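Local coordinates for phosphate-binding protein PstS 2 (Streptococcus pneumoniae, PDB 4H1X) that probably captures phosphate at the cell surface as the solute-binding component of the PstSACB ABC transporter, which imports phosphate, at residues Gly63-Ile68 with Asn237-Ala242; Lys81-Asp86 with Ile232-Asn237; Gly156-Val161 with Thr204-Met209; Leu169-Ala174 with Ile186-Asn191; Ile14-Gly19 with Asn52-Val57. All coordinates share one frame; numbering follows the deposited sequence. Where two conformers were deposited one is given.

Contact 1 (Gly63-Ile68 with Asn237-Ala242)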
# COMPACT_ATOMS: atom_id res chain seq x y z
N GLY A 63 -20.62 11.40 3.54
CA GLY A 63 -21.85 11.49 4.32
C GLY A 63 -21.85 12.38 5.55
O GLY A 63 -22.91 12.63 6.15
N ASN A 64 -20.67 12.87 5.95
CA ASN A 64 -20.56 13.69 7.15
C ASN A 64 -19.60 14.86 6.91
O ASN A 64 -18.42 14.63 6.67
CB ASN A 64 -20.11 12.79 8.31
CG ASN A 64 -21.09 11.66 8.59
OD1 ASN A 64 -22.14 11.84 9.25
ND2 ASN A 64 -20.86 10.49 7.97
N ALA A 65 -20.12 16.10 7.00
CA ALA A 65 -19.34 17.33 6.74
C ALA A 65 -18.06 17.45 7.59
O ALA A 65 -17.09 18.07 7.13
CB ALA A 65 -20.19 18.56 6.97
N ASN A 66 -18.08 16.93 8.83
CA ASN A 66 -16.96 17.04 9.78
C ASN A 66 -15.99 15.86 9.76
O ASN A 66 -15.09 15.81 10.61
CB ASN A 66 -17.51 17.14 11.20
CG ASN A 66 -18.28 18.41 11.48
OD1 ASN A 66 -17.99 19.48 10.94
ND2 ASN A 66 -19.24 18.33 12.39
N ALA A 67 -16.16 14.91 8.82
CA ALA A 67 -15.35 13.71 8.88
C ALA A 67 -14.00 13.84 8.15
O ALA A 67 -13.82 14.68 7.26
CB ALA A 67 -16.13 12.51 8.33
N ILE A 68 -13.05 13.00 8.57
CA ILE A 68 -11.75 12.85 7.94
C ILE A 68 -11.38 11.38 7.96
O ILE A 68 -11.61 10.69 8.97
CB ILE A 68 -10.65 13.74 8.59
CG1 ILE A 68 -9.33 13.74 7.76
CG2 ILE A 68 -10.38 13.36 10.08
CD1 ILE A 68 -8.31 14.72 8.33
N ASN A 237 -14.72 15.96 3.61
CA ASN A 237 -15.94 16.22 2.86
C ASN A 237 -15.71 17.41 1.94
O ASN A 237 -14.93 18.30 2.27
CB ASN A 237 -17.07 16.50 3.85
CG ASN A 237 -18.42 16.53 3.20
OD1 ASN A 237 -18.86 17.54 2.65
ND2 ASN A 237 -19.13 15.42 3.28
N ASN A 238 -16.34 17.41 0.77
CA ASN A 238 -16.22 18.53 -0.19
C ASN A 238 -16.67 19.89 0.41
O ASN A 238 -16.22 20.93 -0.05
CB ASN A 238 -17.02 18.22 -1.45
CG ASN A 238 -16.26 17.38 -2.42
OD1 ASN A 238 -15.07 17.61 -2.67
ND2 ASN A 238 -16.94 16.39 -2.99
N ASP A 239 -17.55 19.87 1.43
CA ASP A 239 -18.03 21.06 2.16
C ASP A 239 -16.94 21.70 3.04
O ASP A 239 -17.09 22.86 3.47
CB ASP A 239 -19.19 20.66 3.08
CG ASP A 239 -20.54 20.45 2.42
OD1 ASP A 239 -20.60 20.48 1.17
OD2 ASP A 239 -21.52 20.23 3.15
N ASN A 240 -15.91 20.91 3.41
CA ASN A 240 -14.81 21.35 4.28
C ASN A 240 -13.90 22.35 3.54
O ASN A 240 -13.31 22.00 2.52
CB ASN A 240 -13.99 20.14 4.76
CG ASN A 240 -13.17 20.43 6.00
OD1 ASN A 240 -12.65 21.53 6.19
ND2 ASN A 240 -13.03 19.43 6.86
N LYS A 241 -13.80 23.57 4.08
CA LYS A 241 -12.98 24.66 3.54
C LYS A 241 -11.47 24.38 3.72
O LYS A 241 -10.68 24.93 2.96
CB LYS A 241 -13.37 26.03 4.12
CG LYS A 241 -12.88 26.33 5.54
CD LYS A 241 -13.01 27.82 5.88
CE LYS A 241 -12.39 28.17 7.22
NZ LYS A 241 -12.61 29.60 7.57
N ALA A 242 -11.07 23.51 4.67
CA ALA A 242 -9.65 23.13 4.88
C ALA A 242 -9.10 22.44 3.62
O ALA A 242 -9.82 21.66 2.99
CB ALA A 242 -9.51 22.20 6.07
O HOH W 1 -14.67 17.05 6.41
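Asn237 sets its CG anti to the backbone N (chi1 -169°) and Asn240 does likewise (chi1 -160°), so that the first carboxamide lies along the 63-68 backbone while the second reaches a water between the segments. The frame is a pair of type I beta turns facing each other, Asn64 to Ala67 and Asn237 to Asn240, in one lobe of a periplasmic-binding-protein fold. One turn leads into strand 67-72; the other follows strand 223-236, the antiparallel neighbour of that strand in the sheet. Asn237 makes most of the direct contact: its CB sits 3.6 Å from Ala65 O, and its CG is 3.7 Å from Ala65 CA. ND2 passes near the carbonyl of Asn64 but finds its hydrogen-bond partner in Val61 O of helix 54-63. Its OD1 folds back to accept from Asp239 N at 2.9 Å, in the carbonyl plane and on a lone pair, with an N-H...O angle of 164°. This is an Asx turn, and it fixes the rotation of the amide. A second Asx turn, Ala242 N to Asn240 OD1 at 3.0 Å, holds the other amide, here with the donor above the carbonyl plane. Asn240 thereby presents ND2 to the water. That water is gripped four times and joins the two turns where direct bonds are lacking: it donates to Ala65 O and to Ala67 O, 2.7 Å from each, and accepts from Asn237 N at 3.0 Å and from Asn240 ND2 at 2.9 Å.

Contact 2 (Lys81-Asp86 with Ile232-Asn237)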
# COMPACT_ATOMS: atom_id res chain seq x y z
N LYS A 81 -12.71 15.18 -0.87
CA LYS A 81 -11.60 16.06 -1.21
C LYS A 81 -10.29 15.59 -0.53
O LYS A 81 -10.27 15.44 0.68
CB LYS A 81 -11.93 17.49 -0.78
CG LYS A 81 -10.80 18.47 -1.09
CD LYS A 81 -11.22 19.92 -0.94
CE LYS A 81 -11.20 20.41 0.47
NZ LYS A 81 -11.42 21.89 0.53
N ALA A 82 -9.23 15.38 -1.31
CA ALA A 82 -7.94 14.99 -0.73
C ALA A 82 -7.23 16.25 -0.20
O ALA A 82 -7.13 17.27 -0.91
CB ALA A 82 -7.05 14.27 -1.75
N LEU A 83 -6.76 16.18 1.06
CA LEU A 83 -5.99 17.27 1.65
C LEU A 83 -4.59 17.27 1.09
O LEU A 83 -4.04 16.21 0.77
CB LEU A 83 -5.92 17.13 3.19
CG LEU A 83 -7.21 17.32 3.99
CD1 LEU A 83 -6.97 17.05 5.48
CD2 LEU A 83 -7.80 18.70 3.79
N GLU A 84 -3.98 18.46 1.01
CA GLU A 84 -2.56 18.54 0.67
C GLU A 84 -1.81 18.26 1.98
O GLU A 84 -2.31 18.62 3.05
CB GLU A 84 -2.22 19.92 0.07
CG GLU A 84 -2.91 20.14 -1.27
CD GLU A 84 -2.54 21.42 -2.00
OE1 GLU A 84 -1.90 22.30 -1.37
OE2 GLU A 84 -2.91 21.55 -3.19
N ILE A 85 -0.66 17.57 1.92
CA ILE A 85 0.12 17.29 3.13
C ILE A 85 1.47 17.98 2.97
O ILE A 85 2.18 17.72 1.99
CB ILE A 85 0.23 15.77 3.44
CG1 ILE A 85 -1.12 15.22 3.92
CG2 ILE A 85 1.30 15.51 4.51
CD1 ILE A 85 -1.90 14.61 2.90
N ASP A 86 1.78 18.90 3.91
CA ASP A 86 3.00 19.72 3.86
C ASP A 86 3.02 20.55 2.57
O ASP A 86 4.06 20.68 1.92
CB ASP A 86 4.28 18.86 3.96
CG ASP A 86 4.50 18.07 5.24
OD1 ASP A 86 4.16 18.59 6.34
OD2 ASP A 86 5.13 16.99 5.16
N ILE A 232 -1.31 7.11 -0.08
CA ILE A 232 -2.46 7.20 0.81
C ILE A 232 -2.95 8.65 0.76
O ILE A 232 -2.16 9.57 0.94
CB ILE A 232 -2.13 6.72 2.25
CG1 ILE A 232 -1.79 5.20 2.28
CG2 ILE A 232 -3.28 7.05 3.22
CD1 ILE A 232 -1.07 4.74 3.55
N ALA A 233 -4.23 8.83 0.47
CA ALA A 233 -4.87 10.14 0.44
C ALA A 233 -5.62 10.34 1.74
O ALA A 233 -6.32 9.41 2.21
CB ALA A 233 -5.85 10.24 -0.74
N VAL A 234 -5.50 11.52 2.32
CA VAL A 234 -6.25 11.93 3.51
C VAL A 234 -7.41 12.72 2.97
O VAL A 234 -7.20 13.74 2.28
CB VAL A 234 -5.40 12.73 4.52
CG1 VAL A 234 -6.26 13.18 5.69
CG2 VAL A 234 -4.23 11.89 5.02
N VAL A 235 -8.63 12.26 3.23
CA VAL A 235 -9.79 12.83 2.58
C VAL A 235 -10.77 13.45 3.59
O VAL A 235 -10.97 12.92 4.69
CB VAL A 235 -10.51 11.79 1.67
CG1 VAL A 235 -9.67 11.46 0.43
CG2 VAL A 235 -10.88 10.50 2.43
N VAL A 236 -11.38 14.55 3.17
CA VAL A 236 -12.39 15.30 3.91
C VAL A 236 -13.63 15.47 3.02
O VAL A 236 -13.59 15.17 1.83
CB VAL A 236 -11.85 16.68 4.41
CG1 VAL A 236 -10.68 16.50 5.38
CG2 VAL A 236 -11.48 17.60 3.24
N ASN A 237 -14.72 15.96 3.61
CA ASN A 237 -15.94 16.22 2.86
C ASN A 237 -15.71 17.41 1.94
O ASN A 237 -14.93 18.30 2.27
CB ASN A 237 -17.07 16.50 3.85
CG ASN A 237 -18.42 16.53 3.20
OD1 ASN A 237 -18.86 17.54 2.65
ND2 ASN A 237 -19.13 15.42 3.28
O HOH W 2 -4.05 13.43 0.85
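Lys81 and Val236 lie side by side and point the same way, the lysine CE riding 4.0 Å from CG2 of the valine. Leu83 instead crosses Val236 at about a right angle, its CD1 meeting Val236 CG1 at 3.8 Å. Its CG, anti to the carbonyl carbon, places CD1 so that it also touches Val234 CG1, at 3.9 Å, over an oblique crossing. Further along, Ile85 lays CD1 across Val234 CG2. On the opposite face of the sheet from Lys81 and Val236, the small CB of Ala82 rests near Val235 CG1 and the methyl of Ala233. This is antiparallel pairing between strand 81-85 and the long strand 223-236: Lys81 with Val236 is a hydrogen-bonded pair and Ala82 with Val235 a non-hydrogen-bonded one. Lys81 N gives to Val236 O at 2.8 Å, Val236 N returns a bond to Lys81 O at 2.9 Å, and Leu83 N reaches Val234 O at 2.8 Å, almost along the C=O axis. At Leu83 the strands begin to part: its N still bonds directly, but its O reaches Val234 N through a water that donates to the one and accepts from the other, 2.8 Å from each. Glu84 pairs through its backbone with Ser243 and Val245. The lysine chain bends at chi3 (81°), and its NZ is hydrogen-bonded to the carbonyls of Asn240 and Ala242.

Contact 3 (Gly156-Val161 with Thr204-Met209)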
# COMPACT_ATOMS: atom_id res chain seq x y z
N GLY A 156 4.65 -25.57 -14.13
CA GLY A 156 5.19 -25.64 -12.80
C GLY A 156 4.35 -24.85 -11.84
O GLY A 156 3.31 -24.30 -12.22
N LYS A 157 4.80 -24.79 -10.59
CA LYS A 157 4.09 -24.09 -9.53
C LYS A 157 4.98 -23.02 -8.91
O LYS A 157 6.18 -23.23 -8.73
CB LYS A 157 3.61 -25.09 -8.44
CG LYS A 157 2.78 -24.45 -7.31
CD LYS A 157 2.77 -25.31 -6.05
CE LYS A 157 3.08 -24.50 -4.80
NZ LYS A 157 4.54 -24.48 -4.49
N LEU A 158 4.35 -21.90 -8.54
CA LEU A 158 5.00 -20.81 -7.86
C LEU A 158 4.29 -20.54 -6.57
O LEU A 158 3.05 -20.59 -6.51
CB LEU A 158 5.00 -19.52 -8.69
CG LEU A 158 6.07 -19.42 -9.74
CD1 LEU A 158 5.85 -18.17 -10.57
CD2 LEU A 158 7.46 -19.41 -9.11
N SER A 159 5.07 -20.28 -5.52
CA SER A 159 4.52 -19.91 -4.22
C SER A 159 4.94 -18.48 -3.92
O SER A 159 6.15 -18.19 -3.89
CB SER A 159 4.99 -20.86 -3.12
OG SER A 159 4.49 -20.42 -1.87
N VAL A 160 3.96 -17.60 -3.75
CA VAL A 160 4.20 -16.17 -3.48
C VAL A 160 3.61 -15.88 -2.10
O VAL A 160 2.43 -16.17 -1.87
CB VAL A 160 3.66 -15.24 -4.60
CG1 VAL A 160 4.05 -13.79 -4.30
CG2 VAL A 160 4.18 -15.65 -5.98
N VAL A 161 4.43 -15.42 -1.15
CA VAL A 161 3.99 -15.29 0.24
C VAL A 161 4.29 -13.93 0.83
O VAL A 161 5.39 -13.43 0.62
CB VAL A 161 4.71 -16.39 1.09
CG1 VAL A 161 4.39 -16.25 2.58
CG2 VAL A 161 4.40 -17.81 0.57
N THR A 204 10.62 -21.86 1.31
CA THR A 204 9.23 -22.36 1.28
C THR A 204 8.36 -21.49 0.35
O THR A 204 7.22 -21.85 0.03
CB THR A 204 8.63 -22.47 2.69
OG1 THR A 204 8.48 -21.17 3.25
CG2 THR A 204 9.44 -23.39 3.62
N ALA A 205 8.88 -20.32 -0.04
CA ALA A 205 8.26 -19.42 -1.01
C ALA A 205 9.28 -19.11 -2.07
O ALA A 205 10.46 -18.92 -1.75
CB ALA A 205 7.81 -18.13 -0.34
N ASP A 206 8.82 -18.97 -3.30
CA ASP A 206 9.68 -18.58 -4.39
C ASP A 206 9.88 -17.06 -4.34
O ASP A 206 10.97 -16.56 -4.62
CB ASP A 206 9.07 -19.03 -5.72
CG ASP A 206 8.87 -20.55 -5.77
OD1 ASP A 206 9.86 -21.28 -5.66
OD2 ASP A 206 7.70 -21.00 -5.83
N ILE A 207 8.80 -16.33 -4.06
CA ILE A 207 8.81 -14.86 -4.05
C ILE A 207 8.09 -14.38 -2.79
O ILE A 207 7.04 -14.95 -2.43
CB ILE A 207 8.12 -14.32 -5.33
CG1 ILE A 207 8.88 -14.80 -6.62
CG2 ILE A 207 8.04 -12.78 -5.34
CD1 ILE A 207 8.04 -14.68 -7.94
N GLY A 208 8.63 -13.35 -2.17
CA GLY A 208 8.03 -12.73 -1.00
C GLY A 208 7.44 -11.38 -1.34
O GLY A 208 7.92 -10.71 -2.27
N MSE A 209 6.41 -10.97 -0.60
CA MSE A 209 5.72 -9.69 -0.75
C MSE A 209 5.89 -8.91 0.53
O MSE A 209 5.54 -9.40 1.61
CB MSE A 209 4.22 -9.85 -1.06
CG MSE A 209 3.90 -10.79 -2.20
SE MSE A 209 1.94 -10.94 -2.40
CE MSE A 209 1.46 -11.95 -0.81
O HOH W 3 4.56 -21.57 0.54
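Asp206 reaches from the loop before strand 207-210 back to strand 155-162. Its CB lies 3.5 Å from Ser159 O and also touches Leu158 CD2. CG, anti to the carbonyl carbon, passes the same leucine methyl at 3.8 Å, the two side chains crossing at about a right angle. At the tip OD2 takes the amide of Ser159 at 2.7 Å, nearly straight (161°), on its anti lone pair, so a carboxylate stands where a strand would offer a backbone carbonyl. The same residue's amide returns a bond: Asp206 N reaches Ser159 O at 2.8 Å. That carbonyl has a second donor in Ile207 N, at 3.2 Å, and both lie in its plane. From here regular pairing takes over, with Val161 N giving to Ile207 O and Met209 N to Val161 O. The serine OG, anti to its backbone N, shares a water with Thr204 O. Around this ladder Val160 CG1 meets CG of Met209, a selenomethionine in the crystal, at 3.7 Å, while Val161 CG2 packs on Ala205 CB at 3.5 Å. Helix 116-126 covers Leu158 and Ile207 through Phe121. The two strands run parallel, and strand 183-190 pairs with 155-162 along its other edge, the parallel core expected of an alpha/beta lobe in a periplasmic binding protein.

Contact 4 (Leu169-Ala174 with Ile186-Asn191)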
# COMPACT_ATOMS: atom_id res chain seq x y z
N LEU A 169 -3.06 -7.09 -5.64
CA LEU A 169 -2.29 -6.75 -6.83
C LEU A 169 -1.56 -7.98 -7.39
O LEU A 169 -1.55 -8.18 -8.61
CB LEU A 169 -1.30 -5.61 -6.55
CG LEU A 169 -0.42 -5.23 -7.77
CD1 LEU A 169 -1.28 -4.79 -8.99
CD2 LEU A 169 0.58 -4.16 -7.39
N MSE A 170 -0.97 -8.80 -6.50
CA MSE A 170 -0.28 -10.03 -6.90
C MSE A 170 -1.25 -10.96 -7.62
O MSE A 170 -0.89 -11.54 -8.64
CB MSE A 170 0.35 -10.71 -5.68
CG MSE A 170 1.23 -11.86 -6.04
SE MSE A 170 2.60 -11.34 -7.39
CE MSE A 170 3.50 -10.04 -6.55
N GLU A 171 -2.51 -11.06 -7.12
CA GLU A 171 -3.57 -11.87 -7.73
C GLU A 171 -3.80 -11.39 -9.19
O GLU A 171 -3.87 -12.21 -10.10
CB GLU A 171 -4.85 -11.81 -6.89
CG GLU A 171 -4.80 -12.67 -5.63
CD GLU A 171 -5.62 -12.26 -4.41
OE1 GLU A 171 -6.65 -11.57 -4.56
OE2 GLU A 171 -5.24 -12.69 -3.29
N LYS A 172 -3.89 -10.05 -9.40
CA LYS A 172 -4.10 -9.49 -10.76
C LYS A 172 -2.92 -9.87 -11.69
O LYS A 172 -3.11 -10.24 -12.86
CB LYS A 172 -4.29 -7.95 -10.71
CG LYS A 172 -5.48 -7.43 -9.87
CD LYS A 172 -6.82 -7.87 -10.43
CE LYS A 172 -7.96 -7.17 -9.71
NZ LYS A 172 -9.26 -7.76 -10.12
N LEU A 173 -1.71 -9.80 -11.15
CA LEU A 173 -0.50 -10.13 -11.92
C LEU A 173 -0.46 -11.62 -12.24
O LEU A 173 -0.19 -11.96 -13.40
CB LEU A 173 0.76 -9.68 -11.19
CG LEU A 173 0.98 -8.15 -11.17
CD1 LEU A 173 1.98 -7.75 -10.08
CD2 LEU A 173 1.46 -7.60 -12.56
N ALA A 174 -0.82 -12.48 -11.26
CA ALA A 174 -0.91 -13.93 -11.49
C ALA A 174 -1.96 -14.25 -12.56
O ALA A 174 -1.69 -15.07 -13.43
CB ALA A 174 -1.25 -14.64 -10.19
N ILE A 186 -0.14 -20.61 -9.58
CA ILE A 186 0.48 -19.63 -8.66
C ILE A 186 -0.36 -19.60 -7.39
O ILE A 186 -1.54 -19.25 -7.46
CB ILE A 186 0.65 -18.21 -9.30
CG1 ILE A 186 1.59 -18.24 -10.56
CG2 ILE A 186 1.18 -17.23 -8.24
CD1 ILE A 186 1.64 -16.91 -11.40
N ASP A 187 0.23 -19.98 -6.25
CA ASP A 187 -0.40 -19.92 -4.93
C ASP A 187 0.05 -18.63 -4.25
O ASP A 187 1.26 -18.34 -4.22
CB ASP A 187 0.02 -21.12 -4.06
CG ASP A 187 -0.53 -22.50 -4.39
OD1 ASP A 187 -1.26 -22.62 -5.39
OD2 ASP A 187 -0.24 -23.44 -3.64
N ILE A 188 -0.89 -17.86 -3.73
CA ILE A 188 -0.52 -16.63 -3.07
C ILE A 188 -0.95 -16.74 -1.62
O ILE A 188 -2.16 -16.86 -1.36
CB ILE A 188 -1.15 -15.41 -3.78
CG1 ILE A 188 -0.65 -15.32 -5.25
CG2 ILE A 188 -0.85 -14.13 -2.98
CD1 ILE A 188 -1.48 -14.47 -6.19
N THR A 189 0.00 -16.67 -0.69
CA THR A 189 -0.30 -16.78 0.72
C THR A 189 -0.17 -15.42 1.37
O THR A 189 0.91 -14.81 1.31
CB THR A 189 0.62 -17.80 1.39
OG1 THR A 189 0.42 -19.08 0.78
CG2 THR A 189 0.39 -17.90 2.89
N SER A 190 -1.26 -14.95 1.98
CA SER A 190 -1.28 -13.69 2.71
C SER A 190 -1.04 -13.96 4.18
O SER A 190 -1.78 -14.74 4.79
CB SER A 190 -2.64 -13.01 2.55
OG SER A 190 -2.92 -12.75 1.19
N ASN A 191 -0.01 -13.35 4.75
CA ASN A 191 0.24 -13.46 6.19
C ASN A 191 0.81 -12.12 6.69
O ASN A 191 0.11 -11.39 7.40
CB ASN A 191 1.10 -14.69 6.54
CG ASN A 191 2.25 -15.02 5.61
OD1 ASN A 191 2.82 -14.15 4.94
ND2 ASN A 191 2.63 -16.28 5.58
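Met170 O, gripped by a single helix-ladder bond from Ala174 N at 2.8 Å, accepts the shorter of the two backbone bonds within this helical segment. Across to the strand the contact is wholly apolar, carried by two isoleucines pointing at the helix. Ile188 is the deeper wedge. With CG1 anti to the carbonyl carbon (chi1 -61°) and the chain extended beyond it, CD1 reaches the helix backbone itself, 3.7 Å from Glu171 CA. Around that methyl stand Met170 CG and Glu171 CG, each 3.8 Å from Ile188 CD1, and Ala174 CB at 4.0 Å. The crossings with Met170 and Glu171 are oblique. Ile186, of the same shape, puts its CD1 3.9 Å from Ala174 CB, so the small alanine methyl touches the tips of both isoleucines. Helix 164-180 and strand 183-190 are the second and third elements of a beta-alpha-beta unit begun by strand 155-162, and here they run antiparallel, 179° apart, with their axes 9.6 Å from each other. Met170, modelled as selenomethionine, turns away beyond CG through bends at chi2 (52°) and chi3, and its side chain packs on Val160 of the first strand and on Ile108. At the far end of the strand Ser190 OG is hydrogen-bonded to Ser167 OG, a polar link between strand and helix.

Contact 5 (Ile14-Gly19 with Asn52-Val57)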
# COMPACT_ATOMS: atom_id res chain seq x y z
N ILE A 14 -12.38 9.01 11.01
CA ILE A 14 -12.78 7.71 10.46
C ILE A 14 -11.53 6.85 10.40
O ILE A 14 -10.60 7.19 9.66
CB ILE A 14 -13.46 7.81 9.05
CG1 ILE A 14 -14.61 8.87 8.96
CG2 ILE A 14 -13.90 6.42 8.53
CD1 ILE A 14 -15.71 8.77 9.96
N SER A 15 -11.50 5.75 11.15
CA SER A 15 -10.36 4.83 11.12
C SER A 15 -10.72 3.56 10.35
O SER A 15 -11.90 3.18 10.31
CB SER A 15 -9.95 4.46 12.55
OG SER A 15 -9.03 3.37 12.55
N ARG A 16 -9.72 2.88 9.77
CA ARG A 16 -9.98 1.58 9.17
C ARG A 16 -10.02 0.55 10.32
O ARG A 16 -9.61 0.87 11.44
CB ARG A 16 -8.94 1.24 8.09
CG ARG A 16 -9.29 1.88 6.74
CD ARG A 16 -10.57 1.28 6.08
NE ARG A 16 -10.46 -0.17 5.92
CZ ARG A 16 -9.78 -0.76 4.95
NH1 ARG A 16 -9.20 -0.04 4.00
NH2 ARG A 16 -9.66 -2.08 4.93
N GLU A 17 -10.57 -0.65 10.06
CA GLU A 17 -10.68 -1.69 11.08
C GLU A 17 -9.31 -2.20 11.53
O GLU A 17 -8.34 -2.07 10.80
CB GLU A 17 -11.56 -2.86 10.57
CG GLU A 17 -10.88 -3.81 9.59
CD GLU A 17 -10.66 -3.32 8.18
OE1 GLU A 17 -10.98 -2.14 7.88
OE2 GLU A 17 -10.13 -4.11 7.36
N ASN A 18 -9.24 -2.73 12.75
CA ASN A 18 -8.01 -3.30 13.31
C ASN A 18 -7.51 -4.43 12.40
O ASN A 18 -8.30 -5.27 11.98
CB ASN A 18 -8.32 -3.86 14.70
CG ASN A 18 -7.10 -4.22 15.48
OD1 ASN A 18 -6.45 -5.24 15.23
ND2 ASN A 18 -6.77 -3.40 16.47
N GLY A 19 -6.23 -4.40 12.08
CA GLY A 19 -5.62 -5.40 11.20
C GLY A 19 -5.56 -4.98 9.75
O GLY A 19 -4.90 -5.65 8.95
N ASN A 52 -14.87 -0.59 7.48
CA ASN A 52 -14.26 -1.88 7.11
C ASN A 52 -13.63 -1.92 5.72
O ASN A 52 -13.04 -2.95 5.35
CB ASN A 52 -15.33 -2.97 7.21
CG ASN A 52 -16.55 -2.67 6.37
OD1 ASN A 52 -17.32 -1.76 6.68
ND2 ASN A 52 -16.70 -3.38 5.27
N SER A 53 -13.76 -0.84 4.92
CA SER A 53 -13.21 -0.83 3.56
C SER A 53 -12.97 0.58 3.04
O SER A 53 -13.49 1.54 3.62
CB SER A 53 -14.18 -1.52 2.60
OG SER A 53 -15.43 -0.83 2.58
N THR A 54 -12.30 0.67 1.87
CA THR A 54 -12.07 1.93 1.17
C THR A 54 -13.43 2.58 0.84
O THR A 54 -13.59 3.78 1.09
CB THR A 54 -11.24 1.68 -0.10
OG1 THR A 54 -10.10 0.90 0.24
CG2 THR A 54 -10.80 2.97 -0.75
N GLU A 55 -14.42 1.77 0.32
CA GLU A 55 -15.76 2.23 -0.03
C GLU A 55 -16.48 2.81 1.21
O GLU A 55 -17.18 3.81 1.12
CB GLU A 55 -16.58 1.08 -0.64
CG GLU A 55 -16.09 0.57 -1.99
CD GLU A 55 -14.71 -0.07 -2.08
OE1 GLU A 55 -14.30 -0.79 -1.14
OE2 GLU A 55 -14.02 0.16 -3.11
N GLY A 56 -16.28 2.13 2.34
CA GLY A 56 -16.89 2.51 3.61
C GLY A 56 -16.35 3.85 4.09
O GLY A 56 -17.12 4.70 4.54
N VAL A 57 -15.01 4.05 3.95
CA VAL A 57 -14.37 5.33 4.33
C VAL A 57 -14.94 6.43 3.43
O VAL A 57 -15.44 7.43 3.95
CB VAL A 57 -12.81 5.32 4.32
CG1 VAL A 57 -12.26 6.72 4.62
CG2 VAL A 57 -12.27 4.34 5.36
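The N terminus of helix 54-63 meets the end of strand 12-16 here, with Ser53 as N-cap: its OG accepts from Gly56 N at 3.1 Å. Arg16 lies over this helix start. Its chain, bent at chi2 (-68°) and chi3 (-56°), curls so that the flat guanidinium is laid on the backbone, with Ser53 CA 3.6 Å above the plane and over its centre. The amides of Ser53 and Thr54 stand over the same face. Nearer the root, Arg16 CD packs on Val57 CG2 at 3.6 Å, the two side chains crossing at about a right angle, while Ile14 CG2 touches the same methyl at 4.1 Å. Strand 49-51, helix 54-63 and strand 67-72 form a beta-alpha-beta crossover that spans strand 12-16, the parallel neighbour of both strands, so the contact packs the central strand against the crossing helix. Glu17 fixes the turn of the guanidinium from its edge. Arg16 NE donates to Glu17 OE1 at 2.8 Å and NH2 to Glu17 OE2 at 3.2 Å, a side-on salt bridge with both oxygens using syn lone pairs. The negative charge of Glu17 probably tempers the cost of a cation beside the positive end of a helix. OE1 also comes within 3.4 Å of Asn52 O, two acceptors close together without a bond. Arg16 NH2 further holds O6 of a bound citrate, probably from the crystallisation liquor, which is consistent with an anion-binding pocket, while Arg16 O accepts from NH1 of Arg23.

How the contacts relate
From the N terminus, contact 5 closes first, a short loop of the first lobe that ends before any other opens. Contact 1 then opens the widest loop, from 63-68 to 237-242, and contact 2 lies within it, sharing Asn237. Between the two halves of contact 2 the chain builds most of the second lobe, where contact 3 encloses contact 4, so the four form successive shells and none cross. Contacts 1, 2 and 5 gather round neighbouring strands of one lobe: a probable hydrogen bond, Ile14 N to Ile68 O, links 5 to 1. In the other lobe, paired strands 155-162 and 183-190 join contacts 3 and 4, whose centres lie about 36 and 30 Å from contact 2's.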